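Local structure of 8-amino-8-demethylriboflavin N,N-dimethyltransferase (Streptomyces davawensis, 4D7K) at residues G177-F182 against E278-I283. The protein catalyses the two successive S-adenosylmethionine-dependent N-methylations that convert 8-amino-8-demethylriboflavin into the antibiotic roseoflavin. Sequence-based numbering, arbitrary orientation.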
loop_
_atom_site.group_PDB
_atom_site.type_symbol
_atom_site.label_atom_id
_atom_site.label_comp_id
_atom_site.label_asym_id
_atom_site.label_seq_id
_atom_site.Cartn_x
_atom_site.Cartn_y
_atom_site.Cartn_z
ATOM N N GLY A 177 9.006 17.703 32.453
ATOM C CA GLY A 177 8.561 18.285 33.705
ATOM C C GLY A 177 9.645 18.902 34.573
ATOM O O GLY A 177 9.344 19.510 35.601
ATOM N N ARG A 178 10.904 18.751 34.175
ATOM C CA ARG A 178 11.997 19.327 34.951
ATOM C C ARG A 178 12.471 20.648 34.349
ATOM O O ARG A 178 13.520 21.168 34.724
ATOM C CB ARG A 178 13.165 18.338 35.070
ATOM C CG ARG A 178 13.885 17.987 33.771
ATOM C CD ARG A 178 14.884 16.857 34.019
ATOM N NE ARG A 178 15.776 16.607 32.888
ATOM C CZ ARG A 178 16.988 17.140 32.762
ATOM N NH1 ARG A 178 17.451 17.960 33.693
ATOM N NH2 ARG A 178 17.739 16.856 31.705
ATOM N N PHE A 179 11.687 21.190 33.420
ATOM C CA PHE A 179 11.958 22.512 32.863
ATOM C C PHE A 179 10.757 23.420 33.090
ATOM O O PHE A 179 9.624 22.949 33.190
ATOM C CB PHE A 179 12.295 22.420 31.372
ATOM C CG PHE A 179 13.469 21.537 31.074
ATOM C CD1 PHE A 179 14.761 21.971 31.323
ATOM C CD2 PHE A 179 13.283 20.268 30.549
ATOM C CE1 PHE A 179 15.844 21.158 31.054
ATOM C CE2 PHE A 179 14.359 19.451 30.277
ATOM C CZ PHE A 179 15.643 19.896 30.531
ATOM N N THR A 180 11.002 24.723 33.174
ATOM C CA THR A 180 9.944 25.667 33.516
ATOM C C THR A 180 9.695 26.719 32.442
ATOM O O THR A 180 8.718 27.466 32.513
ATOM C CB THR A 180 10.250 26.394 34.835
ATOM O OG1 THR A 180 9.298 27.446 35.024
ATOM C CG2 THR A 180 11.651 26.988 34.803
ATOM N N ARG A 181 10.578 26.786 31.453
ATOM C CA ARG A 181 10.402 27.737 30.364
ATOM C C ARG A 181 10.867 27.155 29.032
ATOM O O ARG A 181 12.056 26.922 28.816
ATOM C CB ARG A 181 11.143 29.041 30.661
ATOM C CG ARG A 181 10.740 30.173 29.736
ATOM C CD ARG A 181 11.445 31.470 30.079
ATOM N NE ARG A 181 11.093 32.527 29.135
ATOM C CZ ARG A 181 11.747 33.677 29.020
ATOM N NH1 ARG A 181 12.798 33.927 29.792
ATOM N NH2 ARG A 181 11.354 34.576 28.129
ATOM N N PHE A 182 9.911 26.931 28.138
ATOM C CA PHE A 182 10.189 26.286 26.867
ATOM C C PHE A 182 10.297 27.287 25.727
ATOM O O PHE A 182 9.582 28.286 25.691
ATOM C CB PHE A 182 9.102 25.256 26.558
ATOM C CG PHE A 182 8.968 24.190 27.604
ATOM C CD1 PHE A 182 8.133 24.371 28.695
ATOM C CD2 PHE A 182 9.682 23.007 27.499
ATOM C CE1 PHE A 182 8.012 23.391 29.662
ATOM C CE2 PHE A 182 9.565 22.021 28.463
ATOM C CZ PHE A 182 8.728 22.214 29.547
ATOM N N GLU A 278 21.626 23.499 34.115
ATOM C CA GLU A 278 20.522 22.589 33.811
ATOM C C GLU A 278 19.777 22.940 32.525
ATOM O O GLU A 278 18.907 22.189 32.084
ATOM C CB GLU A 278 19.534 22.546 34.977
ATOM C CG GLU A 278 20.084 21.872 36.221
ATOM C CD GLU A 278 19.013 21.618 37.259
ATOM O OE1 GLU A 278 17.818 21.668 36.897
ATOM O OE2 GLU A 278 19.364 21.372 38.432
ATOM N N ALA A 279 20.114 24.077 31.926
ATOM C CA ALA A 279 19.487 24.480 30.671
ATOM C C ALA A 279 19.853 23.498 29.563
ATOM O O ALA A 279 21.009 23.098 29.438
ATOM C CB ALA A 279 19.899 25.895 30.296
ATOM N N ARG A 280 18.865 23.105 28.767
ATOM C CA ARG A 280 19.097 22.128 27.710
ATOM C C ARG A 280 18.589 22.583 26.348
ATOM O O ARG A 280 17.635 23.356 26.243
ATOM C CB ARG A 280 18.436 20.790 28.059
ATOM C CG ARG A 280 19.024 20.084 29.267
ATOM C CD ARG A 280 20.404 19.527 28.975
ATOM N NE ARG A 280 20.924 18.762 30.104
ATOM C CZ ARG A 280 21.697 19.265 31.062
ATOM N NH1 ARG A 280 22.054 20.541 31.038
ATOM N NH2 ARG A 280 22.117 18.485 32.047
ATOM N N LEU A 281 19.254 22.091 25.309
ATOM C CA LEU A 281 18.737 22.149 23.951
ATOM C C LEU A 281 18.250 20.752 23.589
ATOM O O LEU A 281 19.031 19.805 23.583
ATOM C CB LEU A 281 19.808 22.626 22.966
ATOM C CG LEU A 281 19.504 22.471 21.473
ATOM C CD1 LEU A 281 18.233 23.214 21.085
ATOM C CD2 LEU A 281 20.681 22.958 20.642
ATOM N N LEU A 282 16.956 20.621 23.318
ATOM C CA LEU A 282 16.379 19.323 22.980
ATOM C C LEU A 282 16.057 19.251 21.493
ATOM O O LEU A 282 15.193 19.978 21.006
ATOM C CB LEU A 282 15.116 19.060 23.805
ATOM C CG LEU A 282 15.200 19.348 25.307
ATOM C CD1 LEU A 282 13.851 19.118 25.962
ATOM C CD2 LEU A 282 16.284 18.504 25.980
ATOM N N ILE A 283 16.756 18.383 20.772
ATOM C CA ILE A 283 16.506 18.235 19.346
ATOM C C ILE A 283 15.683 16.982 19.074
ATOM O O ILE A 283 16.097 15.865 19.377
ATOM C CB ILE A 283 17.814 18.181 18.538
ATOM C CG1 ILE A 283 18.664 19.420 18.826
ATOM C CG2 ILE A 283 17.512 18.093 17.049
ATOM C CD1 ILE A 283 19.939 19.493 18.014
#
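At the N-terminal ends of the parallel strands of the class I methyltransferase sheet, F179, in the lead-in to strand 181-185, reaches across to the start of strand 280-285 and meets R280 and the backbone of E278. The ring of F179 touches with its far end. Its CZ lies 3.6 Å from CG of R280, an oblique contact with the aliphatic root of that arginine, whose CG stands beside its own backbone N, anti to the carbonyl carbon (chi1 -66°). The edge carbon CE1 of F179 comes within 3.4 Å of the carbonyl O of E278, which lies near the ring plane. On the other flank, CE2 of F179 comes to 4.4 Å from CD1 of L282, a looser apolar touch. In the Rossmann-like fold the two strands are not neighbours: strand 247-251 runs between them, parallel to both, and its A247 also packs against F179. The contact therefore spans the intervening strand, and no hydrogen bond directly joins the two segments. R178 lies against the ring it precedes, its CG 3.8 Å above one face of F179, offset toward the rim, and its guanidinium with CZ of F179 over its centre. From CG to NE its chain is extended, and NH2 ends 4.0 Å from NE of R280, the guanidinium planes 76° apart. E341 of strand 337-344 probably offsets this approach of like charges, since its OE2 forms salt bridges with both NH2 of R178 and NE of R280. The R280 chain bends at chi2 before its guanidinium, where NH1 donates to the carbonyl O of A279 at 3.2 Å, from above the carbonyl plane, and also bonds to the backbone O of P277.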